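Local coordinates for uncharacterized protein (Pyrobaculum aerophilum, PDB 2ZYZ) that is probably the structural subunit of an archaeal splicing endonuclease, a four-chain assembly expected to bind nucleic acid, at residues E26-D31 and G95-Y100; L57-V62 and V86-V91. One frame throughout, in Å; residues are numbered along the deposited sequence.

Contact 1: E26-D31 and G95-Y100; sequences EQVFKD and GTVTYY
Asp31 OD2 on the helix takes a hydrogen bond from Tyr99 OH on the strand, 2.7 Å long. The same oxygen makes a salt bridge to NE of Arg35, four residues on and just past the end of helix 23-34, and receives a weak hydrogen bond from a water that bonds more firmly to Val97 O, at 2.7 Å. Three partners thus grip one carboxylate oxygen, and the arginine would tend to keep it charged. Tyrosine reaches it through the anti lone pair, the one turned away from OD1. The two side chains approach from opposite directions, with OD2 at the ring edge and in the ring plane; carboxylate and ring are only 24° apart. Asp31 gets there because its CG stands anti to the backbone N (chi1 -170°), which carries the carboxylate to the strand.

Next to this polar link the contact turns apolar. Val28 and Val97 cross at about a right angle, CG2 against CG2 at 4.1 Å, and that same Val97 methyl rests 4.0 Å from Gln27 O. Val28 CG1 lies at the edge of the Tyr99 ring near its plane, 4.5 Å from CE2. At the turn leading into the strand, Gln27 CG sits 3.7 Å from Gly95 O.

Tyr99 also packs on an apolar side chain of another subunit, and Tyr100 next to it continues the sheet into that subunit as an antiparallel ladder. The axes of the two short segments cross at 75°. This is the alpha/beta arrangement of an N-terminal helix lying across one face of a mixed sheet and reaching the strand that is outermost within this chain.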
loop_
_atom_site.group_PDB
_atom_site.type_symbol
_atom_site.label_atom_id
_atom_site.label_comp_id
_atom_site.label_asym_id
_atom_site.label_seq_id
_atom_site.Cartn_x
_atom_site.Cartn_y
_atom_site.Cartn_z
ATOM N N GLU C 26 -8.075 13.802 -22.115
ATOM C CA GLU C 26 -7.392 14.245 -23.301
ATOM C C GLU C 26 -5.908 14.020 -23.216
ATOM O O GLU C 26 -5.303 13.745 -24.185
ATOM C CB GLU C 26 -7.727 15.669 -23.698
ATOM C CG GLU C 26 -7.512 15.991 -25.190
ATOM C CD GLU C 26 -8.218 15.060 -26.260
ATOM O OE1 GLU C 26 -9.401 14.693 -26.152
ATOM O OE2 GLU C 26 -7.590 14.761 -27.267
ATOM N N GLN C 27 -5.337 14.095 -22.033
ATOM C CA GLN C 27 -3.907 13.837 -21.862
ATOM C C GLN C 27 -3.533 12.410 -22.298
ATOM O O GLN C 27 -2.469 12.177 -22.767
ATOM C CB GLN C 27 -3.494 14.071 -20.427
ATOM C CG GLN C 27 -3.435 15.484 -20.048
ATOM C CD GLN C 27 -2.276 16.157 -20.698
ATOM O OE1 GLN C 27 -1.145 16.002 -20.256
ATOM N NE2 GLN C 27 -2.516 16.824 -21.744
ATOM N N VAL C 28 -4.437 11.481 -22.088
ATOM C CA VAL C 28 -4.203 10.111 -22.458
ATOM C C VAL C 28 -4.191 9.983 -23.993
ATOM O O VAL C 28 -3.354 9.362 -24.531
ATOM C CB VAL C 28 -5.241 9.182 -21.881
ATOM C CG1 VAL C 28 -5.048 7.751 -22.347
ATOM C CG2 VAL C 28 -5.259 9.272 -20.389
ATOM N N PHE C 29 -5.129 10.637 -24.658
ATOM C CA PHE C 29 -5.199 10.585 -26.113
ATOM C C PHE C 29 -3.933 11.185 -26.709
ATOM O O PHE C 29 -3.341 10.631 -27.554
ATOM C CB PHE C 29 -6.439 11.296 -26.641
ATOM C CG PHE C 29 -7.711 10.568 -26.388
ATOM C CD1 PHE C 29 -7.840 9.244 -26.663
ATOM C CD2 PHE C 29 -8.793 11.220 -25.876
ATOM C CE1 PHE C 29 -8.975 8.618 -26.425
ATOM C CE2 PHE C 29 -9.920 10.575 -25.663
ATOM C CZ PHE C 29 -10.012 9.272 -25.924
ATOM N N LYS C 30 -3.525 12.312 -26.188
ATOM C CA LYS C 30 -2.340 12.978 -26.643
ATOM C C LYS C 30 -1.117 12.128 -26.466
ATOM O O LYS C 30 -0.295 12.090 -27.326
ATOM C CB LYS C 30 -2.096 14.288 -25.918
ATOM C CG LYS C 30 -3.065 15.350 -26.146
ATOM C CD LYS C 30 -2.517 16.661 -25.724
ATOM C CE LYS C 30 -3.383 17.797 -26.124
ATOM N NZ LYS C 30 -3.110 18.195 -27.488
ATOM N N ASP C 31 -1.009 11.472 -25.321
ATOM C CA ASP C 31 0.115 10.599 -25.037
ATOM C C ASP C 31 0.174 9.394 -25.937
ATOM O O ASP C 31 1.186 9.087 -26.422
ATOM C CB ASP C 31 0.174 10.181 -23.560
ATOM C CG ASP C 31 1.464 9.477 -23.196
ATOM O OD1 ASP C 31 2.479 10.128 -23.098
ATOM O OD2 ASP C 31 1.462 8.298 -22.988
ATOM N N GLY C 95 -1.988 15.457 -14.877
ATOM C CA GLY C 95 -1.974 15.076 -16.271
ATOM C C GLY C 95 -0.858 14.161 -16.788
ATOM O O GLY C 95 -0.688 14.016 -17.960
ATOM N N THR C 96 -0.117 13.537 -15.893
ATOM C CA THR C 96 0.906 12.575 -16.237
ATOM C C THR C 96 0.290 11.180 -16.360
ATOM O O THR C 96 -0.471 10.795 -15.539
ATOM C CB THR C 96 2.031 12.573 -15.218
ATOM O OG1 THR C 96 2.613 13.851 -15.122
ATOM C CG2 THR C 96 3.087 11.653 -15.589
ATOM N N VAL C 97 0.650 10.457 -17.409
ATOM C CA VAL C 97 0.027 9.214 -17.737
ATOM C C VAL C 97 0.974 8.019 -17.618
ATOM O O VAL C 97 2.048 8.067 -18.108
ATOM C CB VAL C 97 -0.583 9.210 -19.142
ATOM C CG1 VAL C 97 -1.392 7.986 -19.321
ATOM C CG2 VAL C 97 -1.408 10.407 -19.371
ATOM N N THR C 98 0.537 6.986 -16.940
ATOM C CA THR C 98 1.290 5.763 -16.729
ATOM C C THR C 98 0.401 4.592 -17.078
ATOM O O THR C 98 -0.718 4.623 -16.747
ATOM C CB THR C 98 1.652 5.625 -15.233
ATOM O OG1 THR C 98 2.376 6.761 -14.821
ATOM C CG2 THR C 98 2.522 4.410 -14.985
ATOM N N TYR C 99 0.899 3.565 -17.749
ATOM C CA TYR C 99 0.046 2.441 -18.169
ATOM C C TYR C 99 0.387 1.113 -17.480
ATOM O O TYR C 99 1.525 0.795 -17.310
ATOM C CB TYR C 99 0.042 2.234 -19.686
ATOM C CG TYR C 99 -0.173 3.490 -20.519
ATOM C CD1 TYR C 99 0.869 4.274 -20.882
ATOM C CD2 TYR C 99 -1.415 3.875 -20.910
ATOM C CE1 TYR C 99 0.682 5.387 -21.643
ATOM C CE2 TYR C 99 -1.610 4.968 -21.635
ATOM C CZ TYR C 99 -0.570 5.734 -22.029
ATOM O OH TYR C 99 -0.785 6.860 -22.760
ATOM N N TYR C 100 -0.634 0.369 -17.065
ATOM C CA TYR C 100 -0.475 -0.969 -16.580
ATOM C C TYR C 100 -1.351 -1.965 -17.380
ATOM O O TYR C 100 -2.480 -1.740 -17.559
ATOM C CB TYR C 100 -0.820 -1.047 -15.083
ATOM C CG TYR C 100 0.290 -0.687 -14.129
ATOM C CD1 TYR C 100 0.726 0.609 -13.975
ATOM C CD2 TYR C 100 0.898 -1.644 -13.377
ATOM C CE1 TYR C 100 1.717 0.930 -13.127
ATOM C CE2 TYR C 100 1.882 -1.331 -12.519
ATOM C CZ TYR C 100 2.323 -0.054 -12.400
ATOM O OH TYR C 100 3.315 0.214 -11.522
HETATM O O HOH W 1 3.106 8.537 -20.529
#

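Contact 2: L57-V62 and V86-V91; sequences LFYVMV and VVLALV
Phe58 and Val87 make the tight spot of this strand pair. Their side chains lie side by side and point the same way, with Val87 CG1 only 3.6 Å from Phe58 CE2 and Val87 CB almost as near. Phe58 holds its CG anti to the carbonyl carbon (chi1 -73°), which sets the ring alongside its neighbour across the ladder. The ring also meets that of Phe48, nearly parallel to it, on the next strand of the sheet.

Toward the ends the fit is looser: Leu57 CD2 and Val86 CG2 are 4.4 Å apart, and Val62 CG2 stays 4.5 Å from Val91 CB. Neither end opens to solvent, for all twelve residues are buried. Phe58, Val60 and Val62 share their face with Val87, Ala89 and Val91, and helix 23-34 packs there through Leu24, Val28 and Leu32.

On the other face the Tyr59 ring offers an edge to leucine: Leu88 CD2 lies in the ring plane, 3.9 Å from Tyr59 CD2. Met61 spans two leucines, its CB 4.0 Å from Leu90 CD2 and its SD 4.2 Å from Leu88 CD1. Met78 and Val75 of helix 69-81 cover the Leu57, Tyr59 and Val86 part of this face, while Leu88 and Leu90 pack on side chains of another subunit.

Five backbone hydrogen bonds hold the strands, Tyr59 and Met61 each using both N and O. The bond from Met61 N to Ala89 O is the straightest, 173° at the hydrogen and 2.9 Å long. Both strands run the same way with a 26° twist, and helix 69-81 connects them: a beta-alpha-beta crossover at the centre of the mixed sheet.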
loop_
_atom_site.group_PDB
_atom_site.type_symbol
_atom_site.label_atom_id
_atom_site.label_comp_id
_atom_site.label_asym_id
_atom_site.label_seq_id
_atom_site.Cartn_x
_atom_site.Cartn_y
_atom_site.Cartn_z
ATOM N N LEU C 57 -7.755 -2.647 -25.391
ATOM C CA LEU C 57 -8.818 -1.964 -24.752
ATOM C C LEU C 57 -8.280 -1.157 -23.601
ATOM O O LEU C 57 -7.739 -1.714 -22.701
ATOM C CB LEU C 57 -9.864 -2.944 -24.272
ATOM C CG LEU C 57 -11.121 -2.433 -23.601
ATOM C CD1 LEU C 57 -11.942 -1.688 -24.570
ATOM C CD2 LEU C 57 -11.872 -3.562 -23.038
ATOM N N PHE C 58 -8.430 0.156 -23.680
ATOM C CA PHE C 58 -7.957 1.077 -22.682
ATOM C C PHE C 58 -9.069 1.483 -21.727
ATOM O O PHE C 58 -10.172 1.755 -22.155
ATOM C CB PHE C 58 -7.354 2.309 -23.298
ATOM C CG PHE C 58 -6.036 2.086 -23.918
ATOM C CD1 PHE C 58 -5.955 1.638 -25.182
ATOM C CD2 PHE C 58 -4.872 2.337 -23.232
ATOM C CE1 PHE C 58 -4.728 1.435 -25.750
ATOM C CE2 PHE C 58 -3.669 2.121 -23.796
ATOM C CZ PHE C 58 -3.601 1.675 -25.055
ATOM N N TYR C 59 -8.711 1.591 -20.452
ATOM C CA TYR C 59 -9.604 2.107 -19.435
ATOM C C TYR C 59 -8.866 3.172 -18.644
ATOM O O TYR C 59 -7.811 2.934 -18.130
ATOM C CB TYR C 59 -10.111 0.985 -18.539
ATOM C CG TYR C 59 -11.048 1.408 -17.455
ATOM C CD1 TYR C 59 -12.181 2.089 -17.737
ATOM C CD2 TYR C 59 -10.794 1.112 -16.153
ATOM C CE1 TYR C 59 -13.020 2.464 -16.786
ATOM C CE2 TYR C 59 -11.638 1.509 -15.178
ATOM C CZ TYR C 59 -12.746 2.183 -15.516
ATOM O OH TYR C 59 -13.558 2.568 -14.565
ATOM N N VAL C 60 -9.424 4.362 -18.566
ATOM C CA VAL C 60 -8.743 5.481 -17.998
ATOM C C VAL C 60 -9.115 5.580 -16.522
ATOM O O VAL C 60 -10.258 5.567 -16.225
ATOM C CB VAL C 60 -9.145 6.812 -18.686
ATOM C CG1 VAL C 60 -8.610 7.938 -17.976
ATOM C CG2 VAL C 60 -8.700 6.833 -20.074
ATOM N N MET C 61 -8.124 5.687 -15.650
ATOM C CA MET C 61 -8.315 5.861 -14.240
ATOM C C MET C 61 -7.624 7.117 -13.760
ATOM O O MET C 61 -6.451 7.232 -13.859
ATOM C CB MET C 61 -7.767 4.650 -13.486
ATOM C CG MET C 61 -8.486 3.423 -13.826
ATOM S SD MET C 61 -7.979 1.963 -12.952
ATOM C CE MET C 61 -8.426 2.309 -11.287
ATOM N N VAL C 62 -8.395 8.053 -13.246
ATOM C CA VAL C 62 -7.881 9.282 -12.685
ATOM C C VAL C 62 -7.525 9.192 -11.186
ATOM O O VAL C 62 -8.246 8.661 -10.433
ATOM C CB VAL C 62 -8.862 10.455 -12.970
ATOM C CG1 VAL C 62 -8.466 11.692 -12.271
ATOM C CG2 VAL C 62 -8.937 10.689 -14.426
ATOM N N VAL C 86 -6.137 -5.693 -22.059
ATOM C CA VAL C 86 -6.642 -4.507 -21.362
ATOM C C VAL C 86 -5.479 -3.714 -20.766
ATOM O O VAL C 86 -4.593 -4.278 -20.192
ATOM C CB VAL C 86 -7.646 -4.890 -20.264
ATOM C CG1 VAL C 86 -8.216 -3.699 -19.571
ATOM C CG2 VAL C 86 -8.732 -5.712 -20.838
ATOM N N VAL C 87 -5.500 -2.417 -20.946
ATOM C CA VAL C 87 -4.493 -1.513 -20.443
ATOM C C VAL C 87 -5.227 -0.474 -19.628
ATOM O O VAL C 87 -6.159 0.101 -20.081
ATOM C CB VAL C 87 -3.697 -0.809 -21.556
ATOM C CG1 VAL C 87 -2.663 0.105 -21.009
ATOM C CG2 VAL C 87 -3.022 -1.800 -22.422
ATOM N N LEU C 88 -4.783 -0.285 -18.414
ATOM C CA LEU C 88 -5.263 0.779 -17.563
ATOM C C LEU C 88 -4.405 2.007 -17.766
ATOM O O LEU C 88 -3.256 1.963 -17.587
ATOM C CB LEU C 88 -5.217 0.368 -16.100
ATOM C CG LEU C 88 -6.001 -0.875 -15.779
ATOM C CD1 LEU C 88 -5.818 -1.357 -14.385
ATOM C CD2 LEU C 88 -7.401 -0.816 -16.223
ATOM N N ALA C 89 -5.014 3.109 -18.129
ATOM C CA ALA C 89 -4.277 4.310 -18.309
ATOM C C ALA C 89 -4.457 5.142 -17.058
ATOM O O ALA C 89 -5.483 5.650 -16.850
ATOM C CB ALA C 89 -4.801 5.057 -19.490
ATOM N N LEU C 90 -3.414 5.273 -16.271
ATOM C CA LEU C 90 -3.495 5.976 -15.007
ATOM C C LEU C 90 -3.073 7.421 -15.136
ATOM O O LEU C 90 -2.016 7.673 -15.581
ATOM C CB LEU C 90 -2.619 5.310 -13.974
ATOM C CG LEU C 90 -2.710 3.788 -13.895
ATOM C CD1 LEU C 90 -1.802 3.240 -12.908
ATOM C CD2 LEU C 90 -3.989 3.276 -13.693
ATOM N N VAL C 91 -3.913 8.340 -14.730
ATOM C CA VAL C 91 -3.614 9.740 -14.925
ATOM C C VAL C 91 -3.522 10.493 -13.614
ATOM O O VAL C 91 -4.397 10.401 -12.807
ATOM C CB VAL C 91 -4.674 10.425 -15.781
ATOM C CG1 VAL C 91 -4.191 11.761 -16.253
ATOM C CG2 VAL C 91 -5.039 9.584 -16.909
#

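How the contacts relate
The two contacts have centres about 8 Å apart and meet along strand 86-91, which borders strand 97-104 in the same mixed sheet. Along the chain the order is 26-31 (on helix 23-34), 57-62 (on strand 55-62), 86-91, then 95-100, placing contact 2 wholly between the two halves of contact 1. The last two strands follow each other directly and run antiparallel, with backbone links from Leu90 N to Thr98 O and from Leu88 N to Tyr100 O. Val28 and Tyr99 also pack on Val91 and Val87. Contact 2 thus forms the sheet centre, while contact 1 ties the N-terminal helix on its face to the chain's last strand, beyond which another subunit extends the sheet.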